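Local atomic coordinates of uncharacterized protein YbaA (Shigella flexneri, PDB entry 2OKQ), a protein that is of unknown function, belongs to the DUF1428 family and pairs an antiparallel sheet with helices in a two-chain assembly. Residues 55-60 against 111-116. Sequence-based numbering, arbitrary orientation. Where two conformers were deposited one is given.
Sequences KEFGAL and MSDPRM
Arg115 NH2 is gripped by two carboxylates at once, Asp113 OD2 at 2.7 Å and, across the contact, Glu56 OE2 at 3.0 Å. The second bond is nearly straight, 165° at the hydrogen, and OE2 lies in the guanidinium plane, although NH2 stands somewhat out of the carboxylate plane on the syn side. Its companion, from Arg115 NH1 to Glu56 OE1 at 3.1 Å, is more bent (139°) and uses the syn lone pair of OE1. The two make an end-on, two-nitrogen salt bridge whose flat groups are nevertheless twisted 45° apart. Glu56 can span the gap because its chain is extended, with CG anti to the backbone N.

Asp113 takes the adjoining edge of the guanidinium, side-on: Arg115 NE donates to Asp113 OD1 at 2.9 Å, while Arg115 NH2 goes to Asp113 OD2. Because Asp113 OD1 also accepts from Arg115 N at 2.9 Å through its anti lone pair, Asp113 is the N-cap of helix 114-118 as well as a clamp on the guanidinium, and the two functions together fix the rotation of its carboxylate. The network thus joins the end of helix 40-56, closed by a Schellman motif with Gly58 at positive phi, to the start of helix 114-118, on the helical layer beside the antiparallel sheet. With Glu56 OE2 and Asp113 OD2 4.9 Å apart, the shared arginine would be expected to offset the like charges.

Phe57 brings its ring edge up to Asp113, Phe57 CZ meeting Asp113 OD2 at 3.1 Å near the ring plane, where the C-H polarity would probably favour an anionic oxygen; ring and carboxylate planes are inclined to each other. The ring also packs on Ala106 and Lys109 of helix 100-111, while Arg115 touches Leu53 of helix 40-56.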
ATOM      1  N   LYS A  55      10.876  -7.191 -10.517  1.00 24.61           N
ATOM      2  CA  LYS A  55      11.072  -8.587 -10.105  1.00 24.74           C
ATOM      3  C   LYS A  55      12.460  -9.090 -10.487  1.00 25.30           C
ATOM      4  O   LYS A  55      13.088  -9.812  -9.724  1.00 24.44           O
ATOM      5  CB  LYS A  55      10.009  -9.494 -10.736  0.60 25.17           C
ATOM      6  CG  LYS A  55       8.562  -9.170 -10.334  0.60 26.77           C
ATOM      7  CD  LYS A  55       8.057 -10.046  -9.204  0.60 27.86           C
ATOM      8  CE  LYS A  55       7.529 -11.372  -9.746  0.60 30.90           C
ATOM      9  NZ  LYS A  55       6.549 -12.006  -8.828  0.60 32.08           N
ATOM     10  N   GLU A  56      12.917  -8.696 -11.673  1.00 26.21           N
ATOM     11  CA  GLU A  56      14.253  -9.047 -12.148  1.00 27.45           C
ATOM     12  C   GLU A  56      15.318  -8.568 -11.157  1.00 26.95           C
ATOM     13  O   GLU A  56      16.321  -9.247 -10.913  1.00 27.55           O
ATOM     14  CB  GLU A  56      14.469  -8.430 -13.535  1.00 27.19           C
ATOM     15  CG  GLU A  56      15.856  -8.612 -14.111  1.00 33.39           C
ATOM     16  CD  GLU A  56      16.036  -7.866 -15.422  1.00 37.32           C
ATOM     17  OE1 GLU A  56      15.119  -7.901 -16.261  1.00 39.28           O
ATOM     18  OE2 GLU A  56      17.097  -7.229 -15.606  1.00 41.52           O
ATOM     19  N   PHE A  57      15.075  -7.408 -10.569  1.00 27.11           N
ATOM     20  CA  PHE A  57      16.023  -6.789  -9.652  1.00 25.99           C
ATOM     21  C   PHE A  57      15.848  -7.229  -8.195  1.00 25.18           C
ATOM     22  O   PHE A  57      16.556  -6.750  -7.313  1.00 25.24           O
ATOM     23  CB  PHE A  57      15.946  -5.267  -9.778  1.00 27.80           C
ATOM     24  CG  PHE A  57      16.274  -4.747 -11.160  1.00 30.13           C
ATOM     25  CD1 PHE A  57      17.184  -5.412 -11.982  1.00 36.74           C
ATOM     26  CD2 PHE A  57      15.691  -3.584 -11.621  1.00 33.39           C
ATOM     27  CE1 PHE A  57      17.487  -4.925 -13.259  1.00 35.71           C
ATOM     28  CE2 PHE A  57      15.997  -3.085 -12.889  1.00 36.31           C
ATOM     29  CZ  PHE A  57      16.891  -3.762 -13.701  1.00 35.73           C
ATOM     30  N   GLY A  58      14.928  -8.149  -7.941  1.00 22.92           N
ATOM     31  CA  GLY A  58      14.829  -8.742  -6.601  1.00 21.61           C
ATOM     32  C   GLY A  58      13.517  -8.517  -5.839  1.00 19.70           C
ATOM     33  O   GLY A  58      13.349  -9.035  -4.725  1.00 19.40           O
ATOM     34  N   ALA A  59      12.612  -7.729  -6.416  1.00 20.03           N
ATOM     35  CA  ALA A  59      11.264  -7.576  -5.829  1.00 18.00           C
ATOM     36  C   ALA A  59      10.495  -8.892  -5.804  1.00 18.69           C
ATOM     37  O   ALA A  59      10.571  -9.689  -6.756  1.00 19.11           O
ATOM     38  CB  ALA A  59      10.469  -6.533  -6.575  1.00 16.83           C
ATOM     39  N   LEU A  60       9.739  -9.102  -4.723  1.00 16.41           N
ATOM     40  CA  LEU A  60       8.941 -10.314  -4.542  1.00 17.74           C
ATOM     41  C   LEU A  60       7.573 -10.152  -5.190  1.00 17.63           C
ATOM     42  O   LEU A  60       7.015 -11.127  -5.712  1.00 18.83           O
ATOM     43  CB  LEU A  60       8.761 -10.628  -3.056  1.00 18.09           C
ATOM     44  CG  LEU A  60      10.034 -10.872  -2.252  1.00 19.69           C
ATOM     45  CD1 LEU A  60       9.728 -10.815  -0.779  1.00 20.34           C
ATOM     46  CD2 LEU A  60      10.684 -12.221  -2.600  1.00 23.92           C
ATOM     47  N   MET A 111      16.925   2.871 -11.513  1.00 33.62           N
ATOM     48  CA  MET A 111      17.305   4.212 -11.912  1.00 35.75           C
ATOM     49  C   MET A 111      18.384   4.236 -12.995  1.00 36.95           C
ATOM     50  O   MET A 111      18.503   5.218 -13.707  1.00 37.97           O
ATOM     51  CB  MET A 111      17.724   5.026 -10.700  1.00 35.89           C
ATOM     52  CG  MET A 111      16.534   5.306  -9.778  1.00 38.21           C
ATOM     53  SD  MET A 111      16.931   6.458  -8.477  1.00 41.19           S
ATOM     54  CE  MET A 111      17.204   7.938  -9.444  1.00 43.89           C
ATOM     55  N   SER A 112      19.156   3.161 -13.114  1.00 38.79           N
ATOM     56  CA  SER A 112      20.197   3.103 -14.147  1.00 40.43           C
ATOM     57  C   SER A 112      19.771   2.241 -15.340  1.00 41.25           C
ATOM     58  O   SER A 112      20.593   1.911 -16.202  1.00 40.84           O
ATOM     59  CB  SER A 112      21.526   2.621 -13.558  1.00 40.68           C
ATOM     60  OG  SER A 112      21.467   1.258 -13.178  1.00 42.31           O
ATOM     61  N   ASP A 113      18.487   1.883 -15.390  1.00 41.57           N
ATOM     62  CA  ASP A 113      17.980   1.039 -16.475  1.00 42.80           C
ATOM     63  C   ASP A 113      17.334   1.858 -17.593  1.00 43.41           C
ATOM     64  O   ASP A 113      16.417   2.637 -17.346  1.00 43.55           O
ATOM     65  CB  ASP A 113      17.028  -0.045 -15.944  1.00 42.17           C
ATOM     66  CG  ASP A 113      16.971  -1.262 -16.853  1.00 42.04           C
ATOM     67  OD1 ASP A 113      16.601  -1.125 -18.033  1.00 40.95           O
ATOM     68  OD2 ASP A 113      17.313  -2.361 -16.397  1.00 44.23           O
ATOM     69  N   PRO A 114      17.822   1.692 -18.841  1.00 45.42           N
ATOM     70  CA  PRO A 114      17.259   2.429 -19.972  1.00 46.57           C
ATOM     71  C   PRO A 114      15.845   1.986 -20.292  1.00 47.79           C
ATOM     72  O   PRO A 114      15.109   2.745 -20.908  1.00 48.29           O
ATOM     73  CB  PRO A 114      18.193   2.076 -21.136  1.00 46.52           C
ATOM     74  CG  PRO A 114      19.400   1.502 -20.513  1.00 46.12           C
ATOM     75  CD  PRO A 114      18.918   0.816 -19.275  1.00 44.94           C
ATOM     76  N   ARG A 115      15.478   0.775 -19.869  1.00 49.72           N
ATOM     77  CA  ARG A 115      14.111   0.265 -20.041  1.00 51.91           C
ATOM     78  C   ARG A 115      13.075   1.107 -19.308  1.00 54.19           C
ATOM     79  O   ARG A 115      11.946   1.225 -19.770  1.00 54.58           O
ATOM     80  CB  ARG A 115      13.990  -1.198 -19.609  1.00 51.09           C
ATOM     81  CG  ARG A 115      14.533  -2.194 -20.613  1.00 50.18           C
ATOM     82  CD  ARG A 115      14.609  -3.606 -20.047  1.00 47.40           C
ATOM     83  NE  ARG A 115      15.570  -3.715 -18.949  1.00 46.32           N
ATOM     84  CZ  ARG A 115      15.884  -4.848 -18.326  1.00 46.40           C
ATOM     85  NH1 ARG A 115      15.307  -5.988 -18.671  1.00 46.78           N
ATOM     86  NH2 ARG A 115      16.763  -4.843 -17.336  1.00 47.66           N
ATOM     87  N   MET A 116      13.447   1.681 -18.167  1.00 57.35           N
ATOM     88  CA  MET A 116      12.529   2.581 -17.463  1.00 60.32           C
ATOM     89  C   MET A 116      12.817   4.060 -17.698  1.00 61.88           C
ATOM     90  O   MET A 116      12.065   4.924 -17.247  1.00 62.12           O
ATOM     91  CB  MET A 116      12.431   2.252 -15.968  1.00 60.65           C
ATOM     92  CG  MET A 116      11.391   1.167 -15.633  1.00 62.28           C
ATOM     93  SD  MET A 116       9.694   1.394 -16.233  1.00 66.40           S
ATOM     94  CE  MET A 116       9.119   2.690 -15.135  1.00 65.92           C
TER